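Local coordinates for subtilase cytotoxin subunit A (Escherichia coli, PDB 2IY9), which serves as the protease subunit of the AB5 subtilase cytotoxin, a serine endopeptidase that cleaves the host endoplasmic reticulum chaperone BiP and so triggers ER stress and cell death, at residues 48-53 with 110-115; 176-181 with 277-282. One frame throughout, in Å; residues are numbered along the deposited sequence.

Interaction 1: 48-53 with 110-115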
loop_
_atom_site.group_PDB
_atom_site.type_symbol
_atom_site.label_atom_id
_atom_site.label_comp_id
_atom_site.label_asym_id
_atom_site.label_seq_id
_atom_site.Cartn_x
_atom_site.Cartn_y
_atom_site.Cartn_z
ATOM N N VAL A 48 -3.439 -8.871 4.886
ATOM C CA VAL A 48 -2.567 -7.874 4.291
ATOM C C VAL A 48 -1.376 -7.649 5.217
ATOM O O VAL A 48 -1.529 -7.469 6.433
ATOM C CB VAL A 48 -3.315 -6.543 4.046
ATOM C CG1 VAL A 48 -2.362 -5.469 3.488
ATOM C CG2 VAL A 48 -4.504 -6.762 3.099
ATOM N N SER A 49 -0.181 -7.682 4.637
ATOM C CA SER A 49 1.025 -7.415 5.399
ATOM C C SER A 49 1.175 -5.897 5.586
ATOM O O SER A 49 1.074 -5.134 4.627
ATOM C CB SER A 49 2.228 -8.034 4.677
ATOM O OG SER A 49 3.382 -7.987 5.506
ATOM N N VAL A 50 1.368 -5.458 6.825
ATOM C CA VAL A 50 1.604 -4.038 7.084
ATOM C C VAL A 50 3.031 -3.877 7.605
ATOM O O VAL A 50 3.313 -4.130 8.791
ATOM C CB VAL A 50 0.543 -3.407 8.015
ATOM C CG1 VAL A 50 0.957 -1.988 8.449
ATOM C CG2 VAL A 50 -0.795 -3.355 7.314
ATOM N N VAL A 51 3.922 -3.496 6.685
ATOM C CA VAL A 51 5.350 -3.351 6.971
ATOM C C VAL A 51 5.538 -1.876 7.333
ATOM O O VAL A 51 5.461 -0.973 6.473
ATOM C CB VAL A 51 6.227 -3.799 5.774
ATOM C CG1 VAL A 51 7.721 -3.769 6.149
ATOM C CG2 VAL A 51 5.824 -5.213 5.311
ATOM N N ASP A 52 5.736 -1.630 8.624
ATOM C CA ASP A 52 5.538 -0.285 9.152
ATOM C C ASP A 52 6.074 -0.158 10.576
ATOM O O ASP A 52 6.995 -0.880 10.962
ATOM C CB ASP A 52 4.038 0.057 9.075
ATOM C CG ASP A 52 3.784 1.519 8.761
ATOM O OD1 ASP A 52 4.149 2.369 9.610
ATOM O OD2 ASP A 52 3.218 1.814 7.676
ATOM N N SER A 53 5.497 0.760 11.353
ATOM C CA SER A 53 6.026 1.101 12.672
ATOM C C SER A 53 5.380 0.305 13.819
ATOM O O SER A 53 5.600 0.614 14.990
ATOM C CB SER A 53 5.849 2.599 12.911
ATOM O OG SER A 53 4.475 2.934 13.033
ATOM N N ALA A 110 -10.619 -8.241 5.756
ATOM C CA ALA A 110 -9.190 -8.576 5.795
ATOM C C ALA A 110 -8.647 -8.639 7.212
ATOM O O ALA A 110 -9.180 -8.017 8.122
ATOM C CB ALA A 110 -8.369 -7.576 4.967
ATOM N N LEU A 111 -7.587 -9.418 7.380
ATOM C CA LEU A 111 -6.800 -9.418 8.595
ATOM C C LEU A 111 -5.470 -8.739 8.303
ATOM O O LEU A 111 -5.161 -8.452 7.145
ATOM C CB LEU A 111 -6.575 -10.844 9.093
ATOM C CG LEU A 111 -7.822 -11.667 9.429
ATOM C CD1 LEU A 111 -7.440 -13.120 9.751
ATOM C CD2 LEU A 111 -8.583 -11.061 10.575
ATOM N N ILE A 112 -4.698 -8.484 9.356
ATOM C CA ILE A 112 -3.469 -7.717 9.249
ATOM C C ILE A 112 -2.316 -8.498 9.889
ATOM O O ILE A 112 -2.435 -9.002 11.012
ATOM C CB ILE A 112 -3.621 -6.334 9.970
ATOM C CG1 ILE A 112 -4.701 -5.465 9.286
ATOM C CG2 ILE A 112 -2.252 -5.609 10.115
ATOM C CD1 ILE A 112 -4.360 -5.012 7.850
ATOM N N SER A 113 -1.212 -8.595 9.159
ATOM C CA SER A 113 0.042 -9.101 9.711
ATOM C C SER A 113 1.002 -7.928 9.840
ATOM O O SER A 113 1.485 -7.392 8.829
ATOM C CB SER A 113 0.637 -10.185 8.812
ATOM O OG SER A 113 1.879 -10.627 9.329
ATOM N N SER A 114 1.267 -7.532 11.084
ATOM C CA SER A 114 2.122 -6.389 11.360
ATOM C C SER A 114 3.589 -6.797 11.384
ATOM O O SER A 114 3.979 -7.740 12.082
ATOM C CB SER A 114 1.743 -5.724 12.671
ATOM O OG SER A 114 2.560 -4.592 12.892
ATOM N N ARG A 115 4.395 -6.098 10.594
ATOM C CA ARG A 115 5.821 -6.358 10.571
ATOM C C ARG A 115 6.513 -5.048 10.891
ATOM O O ARG A 115 6.642 -4.154 10.031
ATOM C CB ARG A 115 6.238 -6.957 9.221
ATOM C CG ARG A 115 5.624 -8.337 8.983
ATOM C CD ARG A 115 5.919 -8.925 7.615
ATOM N NE ARG A 115 5.400 -10.292 7.552
ATOM C CZ ARG A 115 6.099 -11.375 7.887
ATOM N NH1 ARG A 115 7.361 -11.256 8.297
ATOM N NH2 ARG A 115 5.533 -12.571 7.820
HETATM O O HOH W 1 3.692 -2.559 11.277
#
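Strands 48-52 and 111-115 run side by side as parallel neighbours in the central sheet of the subtilase domain, with Val48 level with Ile112 and Val51 with Arg115. Five backbone hydrogen bonds form the ladder. Val48 and Val50 each use both their N-H and their carbonyl: Val48 N donates to Leu111 O and Val50 N to Ser113 O, while Ser113 N and Arg115 N return bonds to Val48 O and Val50 O. The straightest is Arg115 N to Val50 O, 2.9 Å with 176° at the hydrogen, and the donors stand above the carbonyl planes. The last rung, Asp52 N to Arg115 O at 3.0 Å, holds the backbone of the residue assigned as the charge-relay aspartate, whose side chain turns away toward His89. A water bridges Val50 O (3.0 Å) and Ser114 OG (2.8 Å), giving that carbonyl a second donor.

Apolar contact lies on the face of Val48, Val50 and Ile112. Val50 and Ile112 cross obliquely, with CG2 meeting CG2 at 3.9 Å, and Ile112 CD1 swings back to within 4.2 Å of Val48 CB. On the other face the extended chain of Arg115 passes Ser49, whose OG, anti to the backbone N (chi1 -170°), lies 3.4 Å from Arg115 CD and at the edge of the guanidinium. Both polar groups converge on Glu144 OE2, as a hydrogen bond from Ser49 and a salt bridge from Arg115, which also makes a cation-pi contact with Phe69.

Helix 84-98 packs on Val50 and Asp52 through Ile97, His89 and Met93, and helix 125-134 on Ser49, Val51 and Arg115. Strand 65-70 flanks 111-116 at the sheet edge, and strand 147-149 bonds to the far side of 47-52.

Interaction 2: 176-181 with 277-282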
loop_
_atom_site.group_PDB
_atom_site.type_symbol
_atom_site.label_atom_id
_atom_site.label_comp_id
_atom_site.label_asym_id
_atom_site.label_seq_id
_atom_site.Cartn_x
_atom_site.Cartn_y
_atom_site.Cartn_z
ATOM N N LEU A 176 2.641 -9.207 -4.200
ATOM C CA LEU A 176 2.739 -7.834 -4.644
ATOM C C LEU A 176 3.144 -6.913 -3.517
ATOM O O LEU A 176 2.701 -7.078 -2.383
ATOM C CB LEU A 176 1.409 -7.340 -5.205
ATOM C CG LEU A 176 1.013 -7.947 -6.548
ATOM C CD1 LEU A 176 -0.411 -7.562 -6.840
ATOM C CD2 LEU A 176 2.002 -7.520 -7.674
ATOM N N ILE A 177 3.972 -5.930 -3.852
ATOM C CA ILE A 177 4.343 -4.894 -2.893
ATOM C C ILE A 177 3.712 -3.588 -3.331
ATOM O O ILE A 177 3.933 -3.114 -4.456
ATOM C CB ILE A 177 5.857 -4.735 -2.759
ATOM C CG1 ILE A 177 6.446 -5.989 -2.096
ATOM C CG2 ILE A 177 6.202 -3.495 -1.940
ATOM C CD1 ILE A 177 7.931 -5.927 -1.934
ATOM N N VAL A 178 2.896 -3.039 -2.446
ATOM C CA VAL A 178 2.261 -1.758 -2.683
ATOM C C VAL A 178 3.077 -0.728 -1.905
ATOM O O VAL A 178 3.141 -0.772 -0.672
ATOM C CB VAL A 178 0.780 -1.780 -2.257
ATOM C CG1 VAL A 178 0.063 -0.511 -2.746
ATOM C CG2 VAL A 178 0.092 -3.026 -2.827
ATOM N N ALA A 179 3.729 0.165 -2.654
ATOM C CA ALA A 179 4.758 1.059 -2.114
ATOM C C ALA A 179 4.464 2.535 -2.368
ATOM O O ALA A 179 4.259 2.941 -3.508
ATOM C CB ALA A 179 6.101 0.695 -2.701
ATOM N N ALA A 180 4.455 3.334 -1.296
ATOM C CA ALA A 180 4.276 4.789 -1.396
ATOM C C ALA A 180 5.483 5.403 -2.103
ATOM O O ALA A 180 6.620 4.989 -1.844
ATOM C CB ALA A 180 4.125 5.395 0.006
ATOM N N VAL A 181 5.243 6.384 -2.975
ATOM C CA VAL A 181 6.354 7.052 -3.672
ATOM C C VAL A 181 6.985 8.148 -2.803
ATOM O O VAL A 181 8.016 8.721 -3.164
ATOM C CB VAL A 181 5.962 7.595 -5.068
ATOM C CG1 VAL A 181 5.576 6.448 -5.990
ATOM C CG2 VAL A 181 4.845 8.642 -4.988
ATOM N N ILE A 277 -4.903 2.549 0.903
ATOM C CA ILE A 277 -6.166 2.412 0.206
ATOM C C ILE A 277 -6.040 1.446 -0.981
ATOM O O ILE A 277 -6.917 0.587 -1.187
ATOM C CB ILE A 277 -6.702 3.808 -0.191
ATOM C CG1 ILE A 277 -7.186 4.538 1.071
ATOM C CG2 ILE A 277 -7.837 3.697 -1.227
ATOM C CD1 ILE A 277 -7.439 6.042 0.903
ATOM N N VAL A 278 -4.948 1.562 -1.739
ATOM C CA VAL A 278 -4.721 0.660 -2.875
ATOM C C VAL A 278 -4.584 -0.785 -2.391
ATOM O O VAL A 278 -5.143 -1.703 -2.997
ATOM C CB VAL A 278 -3.508 1.076 -3.743
ATOM C CG1 VAL A 278 -3.168 -0.039 -4.752
ATOM C CG2 VAL A 278 -3.820 2.377 -4.493
ATOM N N SER A 279 -3.850 -0.972 -1.296
ATOM C CA SER A 279 -3.713 -2.285 -0.669
ATOM C C SER A 279 -5.051 -2.876 -0.262
ATOM O O SER A 279 -5.253 -4.076 -0.407
ATOM C CB SER A 279 -2.789 -2.224 0.554
ATOM O OG SER A 279 -1.445 -2.044 0.148
ATOM N N GLY A 280 -5.962 -2.041 0.246
ATOM C CA GLY A 280 -7.304 -2.537 0.600
ATOM C C GLY A 280 -8.086 -3.022 -0.612
ATOM O O GLY A 280 -8.811 -4.017 -0.540
ATOM N N VAL A 281 -7.934 -2.323 -1.730
ATOM C CA VAL A 281 -8.605 -2.718 -2.974
ATOM C C VAL A 281 -8.004 -4.039 -3.466
ATOM O O VAL A 281 -8.730 -4.956 -3.804
ATOM C CB VAL A 281 -8.523 -1.618 -4.061
ATOM C CG1 VAL A 281 -9.135 -2.109 -5.394
ATOM C CG2 VAL A 281 -9.212 -0.324 -3.569
ATOM N N LEU A 282 -6.681 -4.140 -3.478
ATOM C CA LEU A 282 -6.048 -5.398 -3.856
ATOM C C LEU A 282 -6.456 -6.546 -2.922
ATOM O O LEU A 282 -6.674 -7.671 -3.384
ATOM C CB LEU A 282 -4.530 -5.255 -3.933
ATOM C CG LEU A 282 -3.945 -4.539 -5.153
ATOM C CD1 LEU A 282 -2.497 -4.087 -4.821
ATOM C CD2 LEU A 282 -3.962 -5.414 -6.396
#
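Val178, pointing from strand 176-180 straight at helix 271-288, carries most of this contact. Ser279 OG lies over the face formed by Val178 CB and the two methyls, touching all three and nearest CB at 3.3 Å, and each methyl has a further partner of its own. CG1, anti to the backbone N (chi1 -170°), meets Val278 CG1 at 3.8 Å, the two valines crossing obliquely. CG2, beside the backbone N, meets Leu282 CD1 tip to tip at 3.4 Å, closer than carbons usually pack. Leu282 reaches the strand a second time, as its other methyl, CD2, lies 4.2 Å from Leu176 CD1, the two leucines crossing at about a right angle.

The helix runs nearly antiparallel to the strand, at 159°, with 8.9 Å between the axes. It is the long buried helix of the subtilase fold, with the assigned nucleophile Ser272 in its first turn, about 10 Å from Ser279 between side chains. Helix 294-304 adds Leu297 and Leu301 to the same core.

No hydrogen bond joins the two segments. The one polar atom in the interface, Ser279 OG, is satisfied by Asn148 ND2 of the adjacent strand 147-149, with a weak further bond to Thr275 O, so it can lie against valine carbons without a partner on strand 176-180. Helix and strand 176-180 thus meet here by the fit of branched apolar side chains.

Both contacts are buried and draw on one parallel sheet, their centres 12 Å apart, but they join its parts differently. Interaction 1 lies within the sheet, strand to strand, and rests on directional backbone bonds, with a charged cluster on one face and mostly apolar side chains on the other. Interaction 2, nearer the middle of the chain, sets a helix against the sheet through side chains alone. Strand 147-149 stands between strands 47-52 and 176-180, and Asn148 links the two sites: its backbone bonds to Ser49 and Val51, its side chain to Ser279. One contact carries the assigned catalytic aspartate, the other the helix whose first turn holds the assigned serine.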